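Local coordinates for phosphatidylinositol transfer protein SFH5 (Saccharomyces cerevisiae, PDB 6W32) that transfers phosphatidylinositol between membranes, helps regulate plasma-membrane phosphoinositide levels, and binds heme b, possibly serving in responses to organic oxidants, at residues Glu64-Lys76 / Leu169-Gln181. Sequence-based numbering, arbitrary orientation.
Sequences EKIADRLTYKLCK and LDFTSSDNNYMTQ
With CG trans to the backbone N (chi1 -163°) and bends at its last two torsions, the Lys73 chain carries NZ off helix 64-77 to Asn177 and Tyr178; Phe171, whose CB already points at the helix, holds CG anti to its carbonyl carbon (chi1 -73°), which sets its ring against Leu70. Helix and loop meet where the N-terminal helical region of this Sec14-like protein packs on the CRAL-TRIO domain, the loop leading into central-sheet strand 179-184. NZ of Lys73 donates to the carbonyl O of Asn177 at 3.0 Å, almost in line with the C=O bond. The same ammonium rides over one face of the Tyr178 ring, 4.0 Å from its centroid, a cation-pi contact. Glu214 completes the site: its carbonyl O takes another bond from NZ, while its carboxylate meets the Tyr178 hydroxyl, so helix, loop and the segment just ahead of strand 216-222 are tied together.

Further toward the start of the helix the contact turns apolar. CD2 of Leu70 sits over the centre of the Phe171 ring, 3.8 Å from the centroid, in a CH-pi contact, and Leu169 CB lies over the opposite face near the rim. Phe171 and Thr172 form the corner of a type I turn from Asp170 to Ser173, where Asp170 OD1 accepts from Thr172 OG1 at 2.6 Å, and the Thr172 methyl CG2 rests 3.5 Å from Ile66 CG1.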
ATOM      1  N   GLU A  64     -12.006 -18.525   0.997  1.00 61.62           N
ATOM      2  CA  GLU A  64     -10.997 -19.284   0.281  1.00 63.55           C
ATOM      3  C   GLU A  64     -10.556 -18.572  -0.986  1.00 67.80           C
ATOM      4  O   GLU A  64      -9.357 -18.529  -1.295  1.00 64.63           O
ATOM      5  CB  GLU A  64     -11.492 -20.676  -0.061  1.00 65.57           C
ATOM      6  CG  GLU A  64     -10.327 -21.544  -0.468  1.00 65.77           C
ATOM      7  CD  GLU A  64     -10.720 -22.958  -0.768  1.00 71.57           C
ATOM      8  OE1 GLU A  64     -11.810 -23.180  -1.338  1.00 81.15           O
ATOM      9  OE2 GLU A  64      -9.926 -23.854  -0.436  1.00 81.95           O
ATOM     10  N   LYS A  65     -11.499 -18.028  -1.762  1.00 63.95           N
ATOM     11  CA  LYS A  65     -11.016 -17.382  -2.969  1.00 65.02           C
ATOM     12  C   LYS A  65     -10.181 -16.152  -2.644  1.00 67.60           C
ATOM     13  O   LYS A  65      -9.326 -15.794  -3.453  1.00 70.93           O
ATOM     14  CB  LYS A  65     -12.137 -17.047  -3.967  1.00 63.13           C
ATOM     15  CG  LYS A  65     -13.467 -16.591  -3.414  1.00 77.04           C
ATOM     16  CD  LYS A  65     -14.338 -15.991  -4.555  1.00 74.50           C
ATOM     17  CE  LYS A  65     -14.179 -14.456  -4.689  1.00 88.31           C
ATOM     18  NZ  LYS A  65     -15.099 -13.633  -3.815  1.00 96.40           N
ATOM     19  N   ILE A  66     -10.343 -15.533  -1.467  1.00 63.11           N
ATOM     20  CA  ILE A  66      -9.468 -14.407  -1.151  1.00 57.86           C
ATOM     21  C   ILE A  66      -8.101 -14.903  -0.730  1.00 56.13           C
ATOM     22  O   ILE A  66      -7.067 -14.369  -1.136  1.00 55.18           O
ATOM     23  CB  ILE A  66     -10.077 -13.500  -0.074  1.00 57.25           C
ATOM     24  CG1 ILE A  66     -11.386 -12.880  -0.567  1.00 64.83           C
ATOM     25  CG2 ILE A  66      -9.081 -12.419   0.266  1.00 47.57           C
ATOM     26  CD1 ILE A  66     -11.886 -11.684   0.264  1.00 58.50           C
ATOM     27  N   ALA A  67      -8.076 -15.915   0.124  1.00 61.81           N
ATOM     28  CA  ALA A  67      -6.815 -16.534   0.484  1.00 56.67           C
ATOM     29  C   ALA A  67      -6.078 -17.002  -0.763  1.00 53.35           C
ATOM     30  O   ALA A  67      -4.865 -16.828  -0.882  1.00 53.47           O
ATOM     31  CB  ALA A  67      -7.075 -17.687   1.457  1.00 60.26           C
ATOM     32  N   ASP A  68      -6.796 -17.539  -1.735  1.00 56.97           N
ATOM     33  CA  ASP A  68      -6.104 -18.041  -2.920  1.00 61.10           C
ATOM     34  C   ASP A  68      -5.582 -16.912  -3.816  1.00 57.00           C
ATOM     35  O   ASP A  68      -4.453 -16.993  -4.321  1.00 54.86           O
ATOM     36  CB  ASP A  68      -7.021 -18.990  -3.684  1.00 65.19           C
ATOM     37  CG  ASP A  68      -7.172 -20.338  -2.966  1.00 75.13           C
ATOM     38  OD1 ASP A  68      -7.891 -21.214  -3.514  1.00 82.37           O
ATOM     39  OD2 ASP A  68      -6.569 -20.514  -1.864  1.00 72.71           O
ATOM     40  N   ARG A  69      -6.360 -15.843  -4.018  1.00 53.14           N
ATOM     41  CA  ARG A  69      -5.834 -14.761  -4.838  1.00 51.65           C
ATOM     42  C   ARG A  69      -4.622 -14.125  -4.185  1.00 51.20           C
ATOM     43  O   ARG A  69      -3.692 -13.693  -4.872  1.00 50.70           O
ATOM     44  CB  ARG A  69      -6.891 -13.698  -5.125  1.00 60.52           C
ATOM     45  CG  ARG A  69      -8.240 -14.219  -5.519  1.00 62.48           C
ATOM     46  CD  ARG A  69      -8.279 -14.850  -6.885  1.00 61.16           C
ATOM     47  NE  ARG A  69      -8.329 -13.858  -7.954  1.00 82.47           N
ATOM     48  CZ  ARG A  69      -7.429 -13.774  -8.940  1.00 90.02           C
ATOM     49  NH1 ARG A  69      -7.543 -12.832  -9.893  1.00 71.73           N
ATOM     50  NH2 ARG A  69      -6.404 -14.636  -8.966  1.00 78.20           N
ATOM     51  N   LEU A  70      -4.605 -14.046  -2.859  1.00 55.55           N
ATOM     52  CA  LEU A  70      -3.457 -13.414  -2.225  1.00 51.46           C
ATOM     53  C   LEU A  70      -2.203 -14.280  -2.339  1.00 52.27           C
ATOM     54  O   LEU A  70      -1.101 -13.752  -2.546  1.00 50.12           O
ATOM     55  CB  LEU A  70      -3.773 -13.056  -0.779  1.00 53.33           C
ATOM     56  CG  LEU A  70      -4.793 -11.926  -0.611  1.00 50.73           C
ATOM     57  CD1 LEU A  70      -5.123 -11.798   0.829  1.00 53.52           C
ATOM     58  CD2 LEU A  70      -4.246 -10.620  -1.107  1.00 46.86           C
ATOM     59  N   THR A  71      -2.322 -15.611  -2.241  1.00 47.78           N
ATOM     60  CA  THR A  71      -1.081 -16.359  -2.423  1.00 48.46           C
ATOM     61  C   THR A  71      -0.656 -16.368  -3.894  1.00 49.94           C
ATOM     62  O   THR A  71       0.552 -16.369  -4.172  1.00 49.45           O
ATOM     63  CB  THR A  71      -1.173 -17.773  -1.823  1.00 46.03           C
ATOM     64  OG1 THR A  71      -1.694 -18.695  -2.767  1.00 56.17           O
ATOM     65  CG2 THR A  71      -2.064 -17.805  -0.648  1.00 46.93           C
ATOM     66  N   TYR A  72      -1.610 -16.326  -4.843  1.00 49.36           N
ATOM     67  CA  TYR A  72      -1.262 -16.073  -6.251  1.00 50.76           C
ATOM     68  C   TYR A  72      -0.441 -14.797  -6.392  1.00 47.67           C
ATOM     69  O   TYR A  72       0.657 -14.787  -6.971  1.00 43.66           O
ATOM     70  CB  TYR A  72      -2.521 -15.951  -7.117  1.00 52.80           C
ATOM     71  CG  TYR A  72      -2.190 -15.781  -8.599  1.00 60.19           C
ATOM     72  CD1 TYR A  72      -1.999 -16.902  -9.424  1.00 60.25           C
ATOM     73  CD2 TYR A  72      -2.037 -14.519  -9.167  1.00 59.02           C
ATOM     74  CE1 TYR A  72      -1.675 -16.773 -10.742  1.00 57.28           C
ATOM     75  CE2 TYR A  72      -1.698 -14.388 -10.491  1.00 58.84           C
ATOM     76  CZ  TYR A  72      -1.524 -15.519 -11.277  1.00 60.16           C
ATOM     77  OH  TYR A  72      -1.198 -15.396 -12.618  1.00 69.45           O
ATOM     78  N   LYS A  73      -0.878 -13.790  -5.698  1.00 47.31           N
ATOM     79  CA  LYS A  73      -0.269 -12.511  -5.752  1.00 42.33           C
ATOM     80  C   LYS A  73       1.142 -12.648  -5.299  1.00 45.03           C
ATOM     81  O   LYS A  73       1.992 -11.974  -5.775  1.00 47.37           O
ATOM     82  CB  LYS A  73      -1.015 -11.610  -4.823  1.00 36.83           C
ATOM     83  CG  LYS A  73      -0.774 -10.163  -5.049  1.00 36.97           C
ATOM     84  CD  LYS A  73      -1.757  -9.394  -4.233  1.00 46.47           C
ATOM     85  CE  LYS A  73      -2.960  -9.074  -5.057  1.00 41.40           C
ATOM     86  NZ  LYS A  73      -2.599  -7.924  -5.882  1.00 49.21           N
ATOM     87  N   LEU A  74       1.396 -13.493  -4.332  1.00 50.25           N
ATOM     88  CA  LEU A  74       2.749 -13.626  -3.808  1.00 51.58           C
ATOM     89  C   LEU A  74       3.643 -14.484  -4.708  1.00 50.08           C
ATOM     90  O   LEU A  74       4.847 -14.205  -4.828  1.00 48.38           O
ATOM     91  CB  LEU A  74       2.708 -14.181  -2.375  1.00 52.26           C
ATOM     92  CG  LEU A  74       2.737 -13.198  -1.204  1.00 48.37           C
ATOM     93  CD1 LEU A  74       2.269 -13.883   0.057  1.00 41.07           C
ATOM     94  CD2 LEU A  74       4.138 -12.705  -1.056  1.00 47.42           C
ATOM     95  N   CYS A  75       3.096 -15.522  -5.344  1.00 46.93           N
ATOM     96  CA  CYS A  75       3.850 -16.245  -6.375  1.00 49.43           C
ATOM     97  C   CYS A  75       4.256 -15.341  -7.535  1.00 52.22           C
ATOM     98  O   CYS A  75       5.427 -15.355  -7.960  1.00 51.10           O
ATOM     99  CB  CYS A  75       3.014 -17.407  -6.911  1.00 53.14           C
ATOM    100  SG  CYS A  75       2.302 -18.536  -5.609  1.00 56.89           S
ATOM    101  N   LYS A  76       3.290 -14.561  -8.068  1.00 49.31           N
ATOM    102  CA  LYS A  76       3.590 -13.625  -9.147  1.00 46.10           C
ATOM    103  C   LYS A  76       4.706 -12.675  -8.750  1.00 48.42           C
ATOM    104  O   LYS A  76       5.619 -12.392  -9.536  1.00 56.34           O
ATOM    105  CB  LYS A  76       2.339 -12.849  -9.492  1.00 51.29           C
ATOM    106  CG  LYS A  76       2.347 -12.219 -10.868  1.00 60.02           C
ATOM    107  CD  LYS A  76       1.504 -10.927 -10.988  1.00 62.10           C
ATOM    108  CE  LYS A  76       1.993 -10.067 -12.181  1.00 69.32           C
ATOM    109  NZ  LYS A  76       3.488 -10.177 -12.448  1.00 64.30           N
ATOM    110  N   LEU A 169      -9.902  -2.416  -1.355  1.00 54.65           N
ATOM    111  CA  LEU A 169      -9.715  -3.293  -2.490  1.00 53.91           C
ATOM    112  C   LEU A 169     -10.616  -4.510  -2.358  1.00 60.48           C
ATOM    113  O   LEU A 169     -11.066  -4.873  -1.264  1.00 67.98           O
ATOM    114  CB  LEU A 169      -8.252  -3.723  -2.600  1.00 54.05           C
ATOM    115  CG  LEU A 169      -7.244  -2.610  -2.880  1.00 52.78           C
ATOM    116  CD1 LEU A 169      -5.921  -3.219  -3.146  1.00 49.62           C
ATOM    117  CD2 LEU A 169      -7.669  -1.825  -4.070  1.00 50.38           C
ATOM    118  N   ASP A 170     -10.887  -5.120  -3.508  1.00 59.95           N
ATOM    119  CA  ASP A 170     -11.628  -6.372  -3.645  1.00 53.75           C
ATOM    120  C   ASP A 170     -10.664  -7.357  -4.288  1.00 59.03           C
ATOM    121  O   ASP A 170     -10.549  -7.422  -5.517  1.00 58.40           O
ATOM    122  CB  ASP A 170     -12.880  -6.181  -4.487  1.00 59.16           C
ATOM    123  CG  ASP A 170     -13.738  -7.433  -4.563  1.00 66.41           C
ATOM    124  OD1 ASP A 170     -13.190  -8.565  -4.448  1.00 60.01           O
ATOM    125  OD2 ASP A 170     -14.974  -7.268  -4.730  1.00 68.76           O
ATOM    126  N   PHE A 171      -9.970  -8.128  -3.455  1.00 61.20           N
ATOM    127  CA  PHE A 171      -8.897  -8.951  -3.973  1.00 55.79           C
ATOM    128  C   PHE A 171      -9.395 -10.030  -4.908  1.00 61.02           C
ATOM    129  O   PHE A 171      -8.603 -10.527  -5.721  1.00 67.07           O
ATOM    130  CB  PHE A 171      -8.132  -9.551  -2.821  1.00 54.05           C
ATOM    131  CG  PHE A 171      -7.275  -8.555  -2.111  1.00 51.26           C
ATOM    132  CD1 PHE A 171      -6.364  -7.805  -2.811  1.00 47.16           C
ATOM    133  CD2 PHE A 171      -7.398  -8.353  -0.747  1.00 55.54           C
ATOM    134  CE1 PHE A 171      -5.576  -6.884  -2.168  1.00 50.73           C
ATOM    135  CE2 PHE A 171      -6.605  -7.422  -0.091  1.00 51.72           C
ATOM    136  CZ  PHE A 171      -5.686  -6.704  -0.792  1.00 47.12           C
ATOM    137  N   THR A 172     -10.686 -10.379  -4.834  1.00 60.42           N
ATOM    138  CA  THR A 172     -11.262 -11.329  -5.786  1.00 65.36           C
ATOM    139  C   THR A 172     -11.488 -10.727  -7.160  1.00 61.79           C
ATOM    140  O   THR A 172     -11.709 -11.476  -8.114  1.00 68.27           O
ATOM    141  CB  THR A 172     -12.594 -11.880  -5.284  1.00 63.58           C
ATOM    142  OG1 THR A 172     -13.625 -10.920  -5.535  1.00 66.20           O
ATOM    143  CG2 THR A 172     -12.523 -12.146  -3.823  1.00 69.20           C
ATOM    144  N   SER A 173     -11.447  -9.412  -7.291  1.00 59.74           N
ATOM    145  CA  SER A 173     -11.797  -8.807  -8.560  1.00 62.22           C
ATOM    146  C   SER A 173     -10.579  -8.721  -9.480  1.00 63.17           C
ATOM    147  O   SER A 173      -9.431  -8.943  -9.084  1.00 63.21           O
ATOM    148  CB  SER A 173     -12.410  -7.428  -8.331  1.00 62.24           C
ATOM    149  OG  SER A 173     -11.404  -6.436  -8.304  1.00 63.31           O
ATOM    150  N   SER A 174     -10.850  -8.413 -10.741  1.00 64.02           N
ATOM    151  CA  SER A 174      -9.800  -8.164 -11.715  1.00 62.25           C
ATOM    152  C   SER A 174      -9.605  -6.678 -11.989  1.00 62.42           C
ATOM    153  O   SER A 174      -8.562  -6.296 -12.541  1.00 58.92           O
ATOM    154  CB  SER A 174     -10.119  -8.898 -13.009  1.00 57.61           C
ATOM    155  OG  SER A 174     -11.526  -8.888 -13.209  1.00 77.35           O
ATOM    156  N   ASP A 175     -10.572  -5.843 -11.590  1.00 59.41           N
ATOM    157  CA  ASP A 175     -10.515  -4.398 -11.765  1.00 59.50           C
ATOM    158  C   ASP A 175     -10.293  -3.628 -10.459  1.00 61.48           C
ATOM    159  O   ASP A 175     -10.328  -2.390 -10.475  1.00 56.78           O
ATOM    160  CB  ASP A 175     -11.800  -3.894 -12.454  1.00 56.17           C
ATOM    161  CG  ASP A 175     -13.069  -4.093 -11.603  1.00 60.59           C
ATOM    162  OD1 ASP A 175     -13.013  -4.838 -10.603  1.00 62.22           O
ATOM    163  OD2 ASP A 175     -14.130  -3.498 -11.932  1.00 59.34           O
ATOM    164  N   ASN A 176     -10.144  -4.312  -9.314  1.00 59.17           N
ATOM    165  CA  ASN A 176      -9.921  -3.595  -8.061  1.00 56.56           C
ATOM    166  C   ASN A 176      -9.036  -4.372  -7.087  1.00 54.88           C
ATOM    167  O   ASN A 176      -9.264  -4.331  -5.875  1.00 53.61           O
ATOM    168  CB  ASN A 176     -11.235  -3.227  -7.377  1.00 58.55           C
ATOM    169  CG  ASN A 176     -11.067  -2.076  -6.423  1.00 56.30           C
ATOM    170  OD1 ASN A 176     -10.429  -1.061  -6.767  1.00 53.27           O
ATOM    171  ND2 ASN A 176     -11.576  -2.241  -5.196  1.00 49.50           N
ATOM    172  N   ASN A 177      -8.048  -5.111  -7.588  1.00 53.29           N
ATOM    173  CA  ASN A 177      -7.100  -5.798  -6.716  1.00 50.16           C
ATOM    174  C   ASN A 177      -5.722  -5.144  -6.724  1.00 50.55           C
ATOM    175  O   ASN A 177      -4.727  -5.807  -6.419  1.00 52.89           O
ATOM    176  CB  ASN A 177      -6.982  -7.279  -7.089  1.00 52.13           C
ATOM    177  CG  ASN A 177      -6.744  -7.486  -8.568  1.00 52.60           C
ATOM    178  OD1 ASN A 177      -6.780  -6.531  -9.334  1.00 59.87           O
ATOM    179  ND2 ASN A 177      -6.543  -8.729  -8.988  1.00 52.08           N
ATOM    180  N   TYR A 178      -5.633  -3.871  -7.088  1.00 47.00           N
ATOM    181  CA  TYR A 178      -4.407  -3.106  -6.948  1.00 44.96           C
ATOM    182  C   TYR A 178      -4.807  -1.683  -6.610  1.00 49.46           C
ATOM    183  O   TYR A 178      -5.970  -1.301  -6.744  1.00 53.80           O
ATOM    184  CB  TYR A 178      -3.555  -3.084  -8.220  1.00 46.62           C
ATOM    185  CG  TYR A 178      -2.856  -4.367  -8.618  1.00 43.19           C
ATOM    186  CD1 TYR A 178      -3.552  -5.411  -9.178  1.00 39.97           C
ATOM    187  CD2 TYR A 178      -1.479  -4.491  -8.505  1.00 42.31           C
ATOM    188  CE1 TYR A 178      -2.899  -6.557  -9.575  1.00 41.56           C
ATOM    189  CE2 TYR A 178      -0.824  -5.635  -8.894  1.00 36.55           C
ATOM    190  CZ  TYR A 178      -1.536  -6.662  -9.424  1.00 38.15           C
ATOM    191  OH  TYR A 178      -0.905  -7.823  -9.815  1.00 42.84           O
ATOM    192  N   MET A 179      -3.821  -0.882  -6.226  1.00 47.73           N
ATOM    193  CA  MET A 179      -4.027   0.473  -5.737  1.00 44.03           C
ATOM    194  C   MET A 179      -3.321   1.461  -6.659  1.00 45.90           C
ATOM    195  O   MET A 179      -2.432   1.096  -7.431  1.00 46.53           O
ATOM    196  CB  MET A 179      -3.478   0.600  -4.317  1.00 49.28           C
ATOM    197  CG  MET A 179      -3.820   1.851  -3.513  1.00 53.54           C
ATOM    198  SD  MET A 179      -3.286   1.552  -1.796  1.00 63.88           S
ATOM    199  CE  MET A 179      -1.690   0.883  -2.226  1.00 58.20           C
ATOM    200  N   THR A 180      -3.716   2.722  -6.581  1.00 43.19           N
ATOM    201  CA  THR A 180      -2.996   3.783  -7.258  1.00 45.67           C
ATOM    202  C   THR A 180      -2.651   4.846  -6.226  1.00 45.82           C
ATOM    203  O   THR A 180      -3.323   4.957  -5.194  1.00 51.84           O
ATOM    204  CB  THR A 180      -3.818   4.321  -8.430  1.00 45.98           C
ATOM    205  OG1 THR A 180      -3.951   3.271  -9.406  1.00 46.32           O
ATOM    206  CG2 THR A 180      -3.170   5.540  -9.073  1.00 39.70           C
ATOM    207  N   GLN A 181      -1.563   5.579  -6.464  1.00 37.85           N
ATOM    208  CA  GLN A 181      -1.054   6.500  -5.468  1.00 38.34           C
ATOM    209  C   GLN A 181      -0.624   7.777  -6.155  1.00 38.55           C
ATOM    210  O   GLN A 181      -0.063   7.719  -7.246  1.00 45.98           O
ATOM    211  CB  GLN A 181       0.119   5.872  -4.697  1.00 42.00           C
ATOM    212  CG  GLN A 181      -0.310   4.693  -3.832  1.00 44.53           C
ATOM    213  CD  GLN A 181       0.847   3.898  -3.260  1.00 42.08           C
ATOM    214  OE1 GLN A 181       0.761   2.673  -3.110  1.00 41.13           O
ATOM    215  NE2 GLN A 181       1.928   4.585  -2.932  1.00 40.01           N
TER